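PDB 3MWF: iron-regulated ABC transporter siderophore-binding protein SirA from Staphylococcus aureus subsp. aureus, which binds the siderophore staphyloferrin B, here with ferric iron, and probably delivers it to an ABC transporter for iron uptake. Local coordinates for residues E71-S80 with R93-I104; L161-A170 with M218-D229. All coordinates share one frame; numbering follows the deposited sequence. Where two conformers were deposited one is given.

Interaction 1. Residues E71-S80 with R93-I104; sequences EPAPNLEEIS and RNEKVYDQLSKI. With SE8 (5-[(2-{[(3S)-5-{[(2S)-2-amino-2-carboxyethyl]amino}-3-carboxy-3-hydroxy-5-oxopentanoyl]amino}ethyl)amino]-2,5-dioxopentanoic acid), chain C.
Glu71 meets Arg93 where the 71-80 and 93-104 backbones start alongside each other; they run together to Ser80 and Ile104, with helices 76-80 and 98-104 nearly parallel, their axes 10.2 Å apart at an angle of 21°. Both belong to the N-terminal lobe of a periplasmic-binding-protein fold: segment 71-80 carries the short, weakly bonded edge strand 73-74 of its mixed sheet, and the helices pack on strand 86-90 through Ile79, Leu101 and Ile104. Leu76 reaches between Gln100 and Leu101, its CD1 lying 3.9 Å from Leu101 CD2 while CD2 meets Gln100 CB. Ile79 comes obliquely onto the same leucine methyl, its CD1 3.8 Å from Leu101 CD2. Beyond them Ile104 lays CD1 over the first helical turn, 3.6 Å from Leu76 O.

At the other end the contact turns polar and forms one wall of the siderophore pocket. A water joins Pro72 O to Arg93 O. Arg93 folds at chi2 and brings its edge to Glu71, whose buried carboxylate also takes a bond from Gln29. Glu71 OE2 accepts Arg93 NE at 2.8 Å through its anti lone pair, with the two planes 61° apart. That salt bridge steadies the guanidinium while NH1 turns to the ligand, 3.0 Å from SE8 O29. Arg93 NH2 donates to SE8 O26 at 2.7 Å, with an N-H...O angle of 160°.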
loop_
_atom_site.group_PDB
_atom_site.type_symbol
_atom_site.label_atom_id
_atom_site.label_comp_id
_atom_site.label_asym_id
_atom_site.label_seq_id
_atom_site.Cartn_x
_atom_site.Cartn_y
_atom_site.Cartn_z
ATOM N N GLU A 71 -2.949 10.054 -9.925
ATOM C CA GLU A 71 -2.212 10.255 -8.670
ATOM C C GLU A 71 -0.860 10.991 -8.796
ATOM O O GLU A 71 -0.524 11.790 -7.938
ATOM C CB GLU A 71 -2.091 8.929 -7.911
ATOM C CG GLU A 71 -1.399 9.083 -6.537
ATOM C CD GLU A 71 -1.525 7.858 -5.670
ATOM O OE1 GLU A 71 -2.637 7.257 -5.613
ATOM O OE2 GLU A 71 -0.500 7.555 -4.993
ATOM N N PRO A 72 -0.082 10.729 -9.867
ATOM C CA PRO A 72 1.180 11.480 -9.969
ATOM C C PRO A 72 1.020 12.984 -10.224
ATOM O O PRO A 72 1.979 13.734 -10.027
ATOM C CB PRO A 72 1.852 10.852 -11.182
ATOM C CG PRO A 72 1.336 9.435 -11.166
ATOM C CD PRO A 72 -0.107 9.602 -10.818
ATOM N N ALA A 73 -0.152 13.419 -10.680
ATOM C CA ALA A 73 -0.368 14.844 -11.018
ATOM C C ALA A 73 -1.834 15.182 -11.118
ATOM O O ALA A 73 -2.382 15.341 -12.233
ATOM C CB ALA A 73 0.367 15.210 -12.326
ATOM N N PRO A 74 -2.496 15.299 -9.963
ATOM C CA PRO A 74 -3.939 15.572 -9.961
ATOM C C PRO A 74 -4.263 16.962 -10.512
ATOM O O PRO A 74 -3.400 17.853 -10.543
ATOM C CB PRO A 74 -4.311 15.485 -8.479
ATOM C CG PRO A 74 -3.038 15.757 -7.754
ATOM C CD PRO A 74 -1.999 15.053 -8.595
ATOM N N ASN A 75 -5.486 17.089 -11.019
ATOM C CA ASN A 75 -5.913 18.317 -11.689
ATOM C C ASN A 75 -6.468 19.285 -10.659
ATOM O O ASN A 75 -7.564 19.081 -10.122
ATOM C CB ASN A 75 -6.966 17.976 -12.755
ATOM C CG ASN A 75 -7.362 19.171 -13.573
ATOM O OD1 ASN A 75 -7.766 20.173 -13.012
ATOM N ND2 ASN A 75 -7.252 19.079 -14.902
ATOM N N LEU A 76 -5.675 20.321 -10.350
ATOM C CA LEU A 76 -6.054 21.277 -9.309
ATOM C C LEU A 76 -7.353 22.036 -9.610
ATOM O O LEU A 76 -8.098 22.402 -8.691
ATOM C CB LEU A 76 -4.919 22.285 -9.075
ATOM C CG LEU A 76 -3.847 21.995 -8.021
ATOM C CD1 LEU A 76 -3.509 20.512 -7.841
ATOM C CD2 LEU A 76 -2.602 22.829 -8.438
ATOM N N GLU A 77 -7.613 22.297 -10.890
ATOM C CA GLU A 77 -8.897 22.915 -11.265
ATOM C C GLU A 77 -10.090 22.036 -10.898
ATOM O O GLU A 77 -11.067 22.508 -10.350
ATOM C CB GLU A 77 -8.937 23.269 -12.749
ATOM C CG GLU A 77 -10.181 24.068 -13.119
ATOM C CD GLU A 77 -10.338 24.233 -14.616
ATOM O OE1 GLU A 77 -9.331 24.021 -15.335
ATOM O OE2 GLU A 77 -11.470 24.562 -15.064
ATOM N N GLU A 78 -9.999 20.733 -11.158
ATOM C CA GLU A 78 -11.088 19.844 -10.789
ATOM C C GLU A 78 -11.265 19.746 -9.275
ATOM O O GLU A 78 -12.379 19.635 -8.798
ATOM C CB GLU A 78 -10.857 18.457 -11.393
ATOM C CG GLU A 78 -10.820 18.477 -12.924
ATOM C CD GLU A 78 -12.140 18.965 -13.533
ATOM O OE1 GLU A 78 -13.214 18.652 -12.988
ATOM O OE2 GLU A 78 -12.097 19.689 -14.546
ATOM N N ILE A 79 -10.161 19.758 -8.519
ATOM C CA ILE A 79 -10.247 19.769 -7.063
ATOM C C ILE A 79 -10.976 21.048 -6.604
ATOM O O ILE A 79 -11.920 20.985 -5.816
ATOM C CB ILE A 79 -8.837 19.710 -6.435
ATOM C CG1 ILE A 79 -8.124 18.420 -6.856
ATOM C CG2 ILE A 79 -8.895 19.843 -4.894
ATOM C CD1 ILE A 79 -6.658 18.343 -6.387
ATOM N N SER A 80 -10.549 22.182 -7.149
ATOM C CA SER A 80 -11.142 23.479 -6.794
ATOM C C SER A 80 -12.661 23.500 -7.017
ATOM O O SER A 80 -13.410 24.001 -6.169
ATOM C CB SER A 80 -10.505 24.595 -7.608
ATOM O OG SER A 80 -11.000 25.841 -7.136
ATOM N N ARG A 93 3.695 12.458 -3.507
ATOM C CA ARG A 93 3.035 12.847 -4.750
ATOM C C ARG A 93 2.930 14.356 -4.929
ATOM O O ARG A 93 3.050 14.849 -6.046
ATOM C CB ARG A 93 1.617 12.284 -4.827
ATOM C CG ARG A 93 1.505 10.753 -4.645
ATOM C CD ARG A 93 2.316 10.007 -5.648
ATOM N NE ARG A 93 2.036 8.585 -5.494
ATOM C CZ ARG A 93 2.811 7.620 -5.963
ATOM N NH1 ARG A 93 3.938 7.912 -6.599
ATOM N NH2 ARG A 93 2.447 6.351 -5.789
ATOM N N ASN A 94 2.696 15.064 -3.829
ATOM C CA ASN A 94 2.168 16.430 -3.957
ATOM C C ASN A 94 3.034 17.502 -3.307
ATOM O O ASN A 94 2.583 18.639 -3.173
ATOM C CB ASN A 94 0.762 16.542 -3.341
ATOM C CG ASN A 94 -0.168 15.387 -3.742
ATOM O OD1 ASN A 94 -0.667 14.661 -2.876
ATOM N ND2 ASN A 94 -0.437 15.248 -5.052
ATOM N N GLU A 95 4.276 17.184 -2.943
ATOM C CA GLU A 95 5.060 18.195 -2.196
ATOM C C GLU A 95 5.099 19.520 -2.954
ATOM O O GLU A 95 4.929 20.579 -2.342
ATOM C CB GLU A 95 6.492 17.727 -1.940
ATOM C CG GLU A 95 7.298 18.744 -1.107
ATOM C CD GLU A 95 8.628 18.191 -0.653
ATOM O OE1 GLU A 95 8.977 17.065 -1.072
ATOM O OE2 GLU A 95 9.330 18.883 0.117
ATOM N N LYS A 96 5.302 19.448 -4.275
ATOM C CA LYS A 96 5.520 20.652 -5.080
ATOM C C LYS A 96 4.260 21.505 -5.284
ATOM O O LYS A 96 4.366 22.686 -5.603
ATOM C CB LYS A 96 6.189 20.294 -6.419
ATOM C CG LYS A 96 7.672 19.919 -6.286
ATOM C CD LYS A 96 8.350 19.844 -7.661
ATOM C CE LYS A 96 9.871 20.011 -7.572
ATOM N NZ LYS A 96 10.545 18.844 -6.903
ATOM N N VAL A 97 3.077 20.916 -5.100
ATOM C CA VAL A 97 1.835 21.658 -5.231
ATOM C C VAL A 97 1.109 21.868 -3.889
ATOM O O VAL A 97 -0.046 22.262 -3.876
ATOM C CB VAL A 97 0.875 20.986 -6.238
ATOM C CG1 VAL A 97 1.575 20.823 -7.574
ATOM C CG2 VAL A 97 0.398 19.626 -5.700
ATOM N N TYR A 98 1.764 21.532 -2.775
ATOM C CA TYR A 98 1.111 21.637 -1.464
ATOM C C TYR A 98 0.545 23.042 -1.202
ATOM O O TYR A 98 -0.567 23.173 -0.671
ATOM C CB TYR A 98 2.062 21.241 -0.305
ATOM C CG TYR A 98 1.411 21.482 1.026
ATOM C CD1 TYR A 98 0.423 20.620 1.510
ATOM C CD2 TYR A 98 1.748 22.602 1.790
ATOM C CE1 TYR A 98 -0.198 20.844 2.741
ATOM C CE2 TYR A 98 1.126 22.849 3.023
ATOM C CZ TYR A 98 0.158 21.971 3.487
ATOM O OH TYR A 98 -0.436 22.229 4.694
ATOM N N ASP A 99 1.309 24.084 -1.546
ATOM C CA ASP A 99 0.811 25.457 -1.308
ATOM C C ASP A 99 -0.435 25.742 -2.161
ATOM O O ASP A 99 -1.373 26.422 -1.689
ATOM C CB ASP A 99 1.862 26.525 -1.616
ATOM C CG ASP A 99 3.068 26.500 -0.682
ATOM O OD1 ASP A 99 3.117 25.733 0.311
ATOM O OD2 ASP A 99 4.017 27.247 -1.001
ATOM N N GLN A 100 -0.433 25.224 -3.391
ATOM C CA GLN A 100 -1.557 25.403 -4.308
ATOM C C GLN A 100 -2.795 24.665 -3.785
ATOM O O GLN A 100 -3.912 25.176 -3.860
ATOM C CB GLN A 100 -1.180 24.946 -5.723
ATOM C CG GLN A 100 -0.069 25.798 -6.368
ATOM C CD GLN A 100 0.463 25.248 -7.683
ATOM O OE1 GLN A 100 -0.076 25.540 -8.755
ATOM N NE2 GLN A 100 1.553 24.483 -7.614
ATOM N N LEU A 101 -2.584 23.467 -3.235
ATOM C CA LEU A 101 -3.654 22.708 -2.602
ATOM C C LEU A 101 -4.218 23.466 -1.400
ATOM O O LEU A 101 -5.438 23.549 -1.242
ATOM C CB LEU A 101 -3.185 21.319 -2.156
ATOM C CG LEU A 101 -2.895 20.346 -3.294
ATOM C CD1 LEU A 101 -2.231 19.112 -2.696
ATOM C CD2 LEU A 101 -4.177 19.948 -4.072
ATOM N N SER A 102 -3.323 24.038 -0.585
ATOM C CA SER A 102 -3.734 24.793 0.605
ATOM C C SER A 102 -4.537 26.036 0.249
ATOM O O SER A 102 -5.353 26.482 1.043
ATOM C CB SER A 102 -2.513 25.194 1.464
ATOM O OG SER A 102 -1.917 24.022 2.012
ATOM N N LYS A 103 -4.323 26.585 -0.939
ATOM C CA LYS A 103 -5.125 27.750 -1.374
ATOM C C LYS A 103 -6.569 27.368 -1.687
ATOM O O LYS A 103 -7.488 28.185 -1.624
ATOM C CB LYS A 103 -4.486 28.459 -2.553
ATOM C CG LYS A 103 -3.221 29.220 -2.181
ATOM C CD LYS A 103 -2.499 29.753 -3.398
ATOM C CE LYS A 103 -3.328 30.777 -4.163
ATOM N NZ LYS A 103 -2.578 31.161 -5.408
ATOM N N ILE A 104 -6.780 26.104 -2.026
ATOM C CA ILE A 104 -8.129 25.592 -2.266
ATOM C C ILE A 104 -8.890 25.245 -0.994
ATOM O O ILE A 104 -10.053 25.646 -0.809
ATOM C CB ILE A 104 -8.071 24.355 -3.236
ATOM C CG1 ILE A 104 -7.344 24.729 -4.540
ATOM C CG2 ILE A 104 -9.486 23.751 -3.438
ATOM C CD1 ILE A 104 -7.035 23.544 -5.464
HETATM C C1 SE8 C . 4.016 5.792 -10.263
HETATM C C2 SE8 C . 4.101 4.404 -10.836
HETATM C C3 SE8 C . 2.737 3.730 -10.823
HETATM N N4 SE8 C . 2.243 3.476 -9.474
HETATM C C5 SE8 C . 2.438 2.324 -8.864
HETATM C C6 SE8 C . 2.023 2.245 -7.416
HETATM C C7 SE8 C . 3.122 2.793 -6.505
HETATM C C8 SE8 C . 2.568 2.845 -5.069
HETATM C C9 SE8 C . 3.612 3.162 -4.000
HETATM N N10 SE8 C . 4.592 4.007 -4.315
HETATM C C11 SE8 C . 5.568 4.344 -3.305
HETATM C C12 SE8 C . 5.547 5.833 -3.005
HETATM N N13 SE8 C . 6.773 6.282 -2.359
HETATM C C14 SE8 C . 7.920 6.603 -3.029
HETATM C C15 SE8 C . 7.862 6.906 -4.497
HETATM C C16 SE8 C . 7.837 5.530 -5.116
HETATM C C17 SE8 C . 7.079 5.404 -6.401
HETATM C C18 SE8 C . 7.874 4.855 -7.488
HETATM O O19 SE8 C . 3.493 6.697 -10.964
HETATM O O20 SE8 C . 4.515 5.997 -9.139
HETATM N N21 SE8 C . 5.079 3.622 -10.054
HETATM O O22 SE8 C . 2.929 1.346 -9.394
HETATM C C23 SE8 C . 4.370 1.935 -6.614
HETATM O O24 SE8 C . 4.402 0.816 -6.044
HETATM O O25 SE8 C . 5.361 2.360 -7.259
HETATM O O26 SE8 C . 3.496 4.101 -6.972
HETATM O O27 SE8 C . 3.512 2.650 -2.890
HETATM O O28 SE8 C . 9.012 6.626 -2.491
HETATM O O29 SE8 C . 5.865 5.604 -6.495
HETATM O O30 SE8 C . 7.289 4.274 -8.396
HETATM O O31 SE8 C . 9.128 4.941 -7.459
HETATM O O HOH W 1 -0.231 4.872 -4.872
HETATM O O HOH W 2 -1.964 12.997 -5.971
HETATM O O HOH W 3 3.922 13.157 -8.050
#

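Interaction 2. Residues L161-A170 with M218-D229; sequences LKASVVNFRA and MNADHIFVVKSD. With SE8 (5-[(2-{[(3S)-5-{[(2S)-2-amino-2-carboxyethyl]amino}-3-carboxy-3-hydroxy-5-oxopentanoyl]amino}ethyl)amino]-2,5-dioxopentanoic acid), chain C.
Strands 163-168 and 222-227 pair in parallel, Val165 beside Phe224 and Asn167 beside Val226, at the middle of the mixed sheet of the C-terminal lobe. On the face carrying Ser164, Val166 and Phe168 the packing is tight: Val166 CG2 lies 3.7 Å from Met218 SD, the two side chains crossing at about a right angle, and Phe168 CE2 meets Val225 CG1. Ser164 OG, turned between its own backbone N and carbonyl carbon (chi1 65°), donates to a lone pair of Met218 O at 2.7 Å. On the opposite face the Phe224 ring takes Ala163 CB at its edge.

Looser is the partly exposed margin at Lys162, where Asp221 OD2 accepts the lysine's backbone N at 2.8 Å and a water links Ala163 O to Asn219 O. At the pocket end Asp229 OD2 accepts Ala170 N firmly, but Asp229 OD1 makes a long ion pair of 3.7 Å with Arg169 NH1, weakly bridged by water.

Beside this pair Asn167 reaches across to the C-terminal end of strand 222-227, ND2 donating almost straight to Val226 O and Ser228 O. Its OD1 is thus left to accept Arg169 NE at 2.8 Å, in the guanidinium plane. Held there, with Ser228 O over one face, Arg169 directs NH1 and NH2 together onto SE8 O22, each at 3.0 Å, which implies that Asn167 acts as a second-shell residue positioning a ligand-binding arginine.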
loop_
_atom_site.group_PDB
_atom_site.type_symbol
_atom_site.label_atom_id
_atom_site.label_comp_id
_atom_site.label_asym_id
_atom_site.label_seq_id
_atom_site.Cartn_x
_atom_site.Cartn_y
_atom_site.Cartn_z
ATOM N N LEU A 161 9.494 -17.140 9.569
ATOM C CA LEU A 161 9.974 -17.337 8.220
ATOM C C LEU A 161 10.533 -16.009 7.718
ATOM O O LEU A 161 10.048 -14.945 8.098
ATOM C CB LEU A 161 8.827 -17.753 7.287
ATOM C CG LEU A 161 8.110 -19.057 7.644
ATOM C CD1 LEU A 161 7.074 -19.348 6.560
ATOM C CD2 LEU A 161 9.125 -20.184 7.804
ATOM N N LYS A 162 11.519 -16.103 6.848
ATOM C CA LYS A 162 11.893 -14.954 6.020
ATOM C C LYS A 162 11.008 -14.887 4.767
ATOM O O LYS A 162 10.712 -15.902 4.121
ATOM C CB LYS A 162 13.370 -15.012 5.659
ATOM C CG LYS A 162 14.243 -14.704 6.853
ATOM C CD LYS A 162 15.725 -14.850 6.503
ATOM C CE LYS A 162 16.243 -16.241 6.769
ATOM N NZ LYS A 162 17.686 -16.395 6.370
ATOM N N ALA A 163 10.599 -13.664 4.424
ATOM C CA ALA A 163 9.720 -13.438 3.264
ATOM C C ALA A 163 10.345 -12.371 2.376
ATOM O O ALA A 163 11.103 -11.521 2.854
ATOM C CB ALA A 163 8.320 -12.962 3.735
ATOM N N SER A 164 10.049 -12.442 1.083
ATOM C CA SER A 164 10.286 -11.263 0.208
ATOM C C SER A 164 9.087 -11.121 -0.707
ATOM O O SER A 164 8.410 -12.107 -0.997
ATOM C CB SER A 164 11.579 -11.379 -0.590
ATOM O OG SER A 164 11.554 -12.444 -1.534
ATOM N N VAL A 165 8.838 -9.885 -1.127
ATOM C CA VAL A 165 7.759 -9.558 -2.047
ATOM C C VAL A 165 8.444 -9.029 -3.305
ATOM O O VAL A 165 9.092 -7.964 -3.288
ATOM C CB VAL A 165 6.822 -8.485 -1.432
ATOM C CG1 VAL A 165 5.711 -8.108 -2.449
ATOM C CG2 VAL A 165 6.213 -9.033 -0.132
ATOM N N VAL A 166 8.359 -9.808 -4.374
ATOM C CA VAL A 166 9.070 -9.509 -5.634
ATOM C C VAL A 166 8.028 -9.069 -6.640
ATOM O O VAL A 166 7.023 -9.780 -6.845
ATOM C CB VAL A 166 9.812 -10.753 -6.152
ATOM C CG1 VAL A 166 10.419 -10.515 -7.534
ATOM C CG2 VAL A 166 10.921 -11.174 -5.121
ATOM N N ASN A 167 8.282 -7.919 -7.257
ATOM C CA ASN A 167 7.335 -7.316 -8.222
ATOM C C ASN A 167 7.997 -7.211 -9.574
ATOM O O ASN A 167 8.981 -6.459 -9.768
ATOM C CB ASN A 167 6.916 -5.940 -7.672
ATOM C CG ASN A 167 6.329 -4.977 -8.722
ATOM O OD1 ASN A 167 6.652 -3.785 -8.689
ATOM N ND2 ASN A 167 5.480 -5.473 -9.638
ATOM N N PHE A 168 7.471 -7.972 -10.539
ATOM C CA PHE A 168 7.975 -7.851 -11.903
ATOM C C PHE A 168 7.269 -6.686 -12.596
ATOM O O PHE A 168 6.025 -6.600 -12.559
ATOM C CB PHE A 168 7.778 -9.152 -12.675
ATOM C CG PHE A 168 8.569 -10.283 -12.096
ATOM C CD1 PHE A 168 9.954 -10.192 -12.069
ATOM C CD2 PHE A 168 7.941 -11.387 -11.540
ATOM C CE1 PHE A 168 10.723 -11.198 -11.515
ATOM C CE2 PHE A 168 8.716 -12.436 -10.987
ATOM C CZ PHE A 168 10.113 -12.323 -10.965
ATOM N N ARG A 169 8.063 -5.785 -13.172
ATOM C CA ARG A 169 7.512 -4.614 -13.897
ATOM C C ARG A 169 7.873 -4.758 -15.361
ATOM O O ARG A 169 8.436 -5.770 -15.763
ATOM C CB ARG A 169 8.074 -3.317 -13.334
ATOM C CG ARG A 169 7.733 -3.094 -11.848
ATOM C CD ARG A 169 7.274 -1.628 -11.592
ATOM N NE ARG A 169 6.423 -1.633 -10.415
ATOM C CZ ARG A 169 5.397 -0.848 -10.197
ATOM N NH1 ARG A 169 4.997 0.089 -11.092
ATOM N NH2 ARG A 169 4.754 -1.017 -9.066
ATOM N N ALA A 170 7.551 -3.757 -16.169
ATOM C CA ALA A 170 7.775 -3.866 -17.615
ATOM C C ALA A 170 9.262 -3.883 -18.018
ATOM O O ALA A 170 9.635 -4.493 -19.039
ATOM C CB ALA A 170 7.029 -2.694 -18.347
ATOM N N MET A 218 16.688 -11.232 -3.071
ATOM C CA MET A 218 15.320 -11.683 -2.870
ATOM C C MET A 218 15.217 -12.889 -1.953
ATOM O O MET A 218 14.107 -13.329 -1.622
ATOM C CB MET A 218 14.740 -12.114 -4.236
ATOM C CG MET A 218 14.709 -10.976 -5.241
ATOM S SD MET A 218 14.176 -11.682 -6.817
ATOM C CE MET A 218 14.286 -10.210 -7.807
ATOM N N ASN A 219 16.356 -13.489 -1.579
ATOM C CA ASN A 219 16.273 -14.790 -0.909
ATOM C C ASN A 219 15.389 -14.771 0.338
ATOM O O ASN A 219 15.421 -13.829 1.119
ATOM C CB ASN A 219 17.667 -15.338 -0.550
ATOM C CG ASN A 219 17.625 -16.844 -0.323
ATOM O OD1 ASN A 219 16.817 -17.561 -0.954
ATOM N ND2 ASN A 219 18.446 -17.328 0.609
ATOM N N ALA A 220 14.592 -15.829 0.510
ATOM C CA ALA A 220 13.605 -15.921 1.561
ATOM C C ALA A 220 13.142 -17.365 1.647
ATOM O O ALA A 220 13.367 -18.153 0.718
ATOM C CB ALA A 220 12.408 -15.013 1.239
ATOM N N ASP A 221 12.527 -17.716 2.769
ATOM C CA ASP A 221 11.828 -19.014 2.906
ATOM C C ASP A 221 10.534 -19.101 2.084
ATOM O O ASP A 221 10.149 -20.184 1.646
ATOM C CB ASP A 221 11.525 -19.281 4.364
ATOM C CG ASP A 221 12.777 -19.242 5.216
ATOM O OD1 ASP A 221 13.797 -19.824 4.797
ATOM O OD2 ASP A 221 12.727 -18.591 6.265
ATOM N N HIS A 222 9.878 -17.962 1.882
ATOM C CA HIS A 222 8.716 -17.878 0.997
ATOM C C HIS A 222 8.761 -16.558 0.224
ATOM O O HIS A 222 9.069 -15.508 0.810
ATOM C CB HIS A 222 7.421 -17.941 1.816
ATOM C CG HIS A 222 6.223 -18.283 0.988
ATOM N ND1 HIS A 222 5.698 -19.560 0.935
ATOM C CD2 HIS A 222 5.496 -17.535 0.126
ATOM C CE1 HIS A 222 4.696 -19.582 0.067
ATOM N NE2 HIS A 222 4.548 -18.362 -0.431
ATOM N N ILE A 223 8.393 -16.618 -1.054
ATOM C CA ILE A 223 8.443 -15.435 -1.921
ATOM C C ILE A 223 7.066 -15.185 -2.494
ATOM O O ILE A 223 6.407 -16.108 -2.972
ATOM C CB ILE A 223 9.507 -15.603 -3.047
ATOM C CG1 ILE A 223 10.926 -15.613 -2.452
ATOM C CG2 ILE A 223 9.346 -14.510 -4.155
ATOM C CD1 ILE A 223 12.038 -15.903 -3.488
ATOM N N PHE A 224 6.631 -13.928 -2.430
ATOM C CA PHE A 224 5.323 -13.525 -2.904
ATOM C C PHE A 224 5.549 -12.733 -4.160
ATOM O O PHE A 224 6.241 -11.709 -4.124
ATOM C CB PHE A 224 4.670 -12.670 -1.813
ATOM C CG PHE A 224 4.445 -13.427 -0.537
ATOM C CD1 PHE A 224 3.342 -14.281 -0.424
ATOM C CD2 PHE A 224 5.362 -13.357 0.526
ATOM C CE1 PHE A 224 3.134 -15.011 0.728
ATOM C CE2 PHE A 224 5.159 -14.075 1.706
ATOM C CZ PHE A 224 4.030 -14.915 1.809
ATOM N N VAL A 225 4.997 -13.205 -5.275
ATOM C CA VAL A 225 5.248 -12.546 -6.563
ATOM C C VAL A 225 4.055 -11.700 -7.024
ATOM O O VAL A 225 2.942 -12.218 -7.132
ATOM C CB VAL A 225 5.599 -13.595 -7.642
ATOM C CG1 VAL A 225 5.708 -12.962 -9.025
ATOM C CG2 VAL A 225 6.908 -14.287 -7.296
ATOM N N VAL A 226 4.308 -10.430 -7.338
ATOM C CA VAL A 226 3.259 -9.499 -7.810
ATOM C C VAL A 226 3.624 -9.003 -9.196
ATOM O O VAL A 226 4.709 -8.451 -9.401
ATOM C CB VAL A 226 3.108 -8.273 -6.870
ATOM C CG1 VAL A 226 1.947 -7.381 -7.330
ATOM C CG2 VAL A 226 2.898 -8.676 -5.426
ATOM N N LYS A 227 2.738 -9.223 -10.173
ATOM C CA LYS A 227 2.963 -8.714 -11.532
ATOM C C LYS A 227 2.189 -7.401 -11.594
ATOM O O LYS A 227 0.962 -7.402 -11.468
ATOM C CB LYS A 227 2.423 -9.720 -12.560
ATOM C CG LYS A 227 3.379 -10.893 -12.766
ATOM C CD LYS A 227 2.816 -11.904 -13.775
ATOM C CE LYS A 227 1.748 -12.785 -13.165
ATOM N NZ LYS A 227 2.343 -13.811 -12.226
ATOM N N SER A 228 2.895 -6.281 -11.717
ATOM C CA SER A 228 2.233 -4.978 -11.635
ATOM C C SER A 228 3.098 -3.890 -12.229
ATOM O O SER A 228 4.258 -3.741 -11.866
ATOM C CB SER A 228 1.902 -4.642 -10.169
ATOM O OG SER A 228 1.232 -3.386 -10.054
ATOM N N ASP A 229 2.539 -3.160 -13.187
ATOM C CA ASP A 229 3.178 -1.947 -13.707
ATOM C C ASP A 229 2.076 -1.105 -14.366
ATOM O O ASP A 229 1.854 -1.192 -15.604
ATOM C CB ASP A 229 4.322 -2.277 -14.693
ATOM C CG ASP A 229 5.178 -1.069 -15.046
ATOM O OD1 ASP A 229 4.736 0.079 -14.823
ATOM O OD2 ASP A 229 6.286 -1.241 -15.610
HETATM C C1 SE8 C . 4.016 5.792 -10.263
HETATM C C2 SE8 C . 4.101 4.404 -10.836
HETATM C C3 SE8 C . 2.737 3.730 -10.823
HETATM N N4 SE8 C . 2.243 3.476 -9.474
HETATM C C5 SE8 C . 2.438 2.324 -8.864
HETATM C C6 SE8 C . 2.023 2.245 -7.416
HETATM C C7 SE8 C . 3.122 2.793 -6.505
HETATM C C8 SE8 C . 2.568 2.845 -5.069
HETATM C C9 SE8 C . 3.612 3.162 -4.000
HETATM N N10 SE8 C . 4.592 4.007 -4.315
HETATM C C11 SE8 C . 5.568 4.344 -3.305
HETATM C C12 SE8 C . 5.547 5.833 -3.005
HETATM N N13 SE8 C . 6.773 6.282 -2.359
HETATM C C14 SE8 C . 7.920 6.603 -3.029
HETATM C C15 SE8 C . 7.862 6.906 -4.497
HETATM C C16 SE8 C . 7.837 5.530 -5.116
HETATM C C17 SE8 C . 7.079 5.404 -6.401
HETATM C C18 SE8 C . 7.874 4.855 -7.488
HETATM O O19 SE8 C . 3.493 6.697 -10.964
HETATM O O20 SE8 C . 4.515 5.997 -9.139
HETATM N N21 SE8 C . 5.079 3.622 -10.054
HETATM O O22 SE8 C . 2.929 1.346 -9.394
HETATM C C23 SE8 C . 4.370 1.935 -6.614
HETATM O O24 SE8 C . 4.402 0.816 -6.044
HETATM O O25 SE8 C . 5.361 2.360 -7.259
HETATM O O26 SE8 C . 3.496 4.101 -6.972
HETATM O O27 SE8 C . 3.512 2.650 -2.890
HETATM O O28 SE8 C . 9.012 6.626 -2.491
HETATM O O29 SE8 C . 5.865 5.604 -6.495
HETATM O O30 SE8 C . 7.289 4.274 -8.396
HETATM O O31 SE8 C . 9.128 4.941 -7.459
HETATM O O HOH W 4 14.004 -12.176 2.966
HETATM O O HOH W 5 7.351 1.301 -13.197
#

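Followed from the N terminus, the chain first closes interaction 1, a short excursion whose 12-residue link includes the whole of strand 86-90 in sequence. It then passes through strand 107-110 and the long helix 130-155, which separates the two lobes in sequence, before 161-170 opens interaction 2. That contact closes a longer loop of 47 residues holding strands 173-176 and 206-209 and helices 179-187 and 194-201. The two loops follow in series, neither enclosing nor crossing the other. Their centres are 33 Å apart, on opposite sides of the chain's centre, yet each sends one arginine, Arg93 or Arg169, to the same siderophore, so the ligand bridges the lobes.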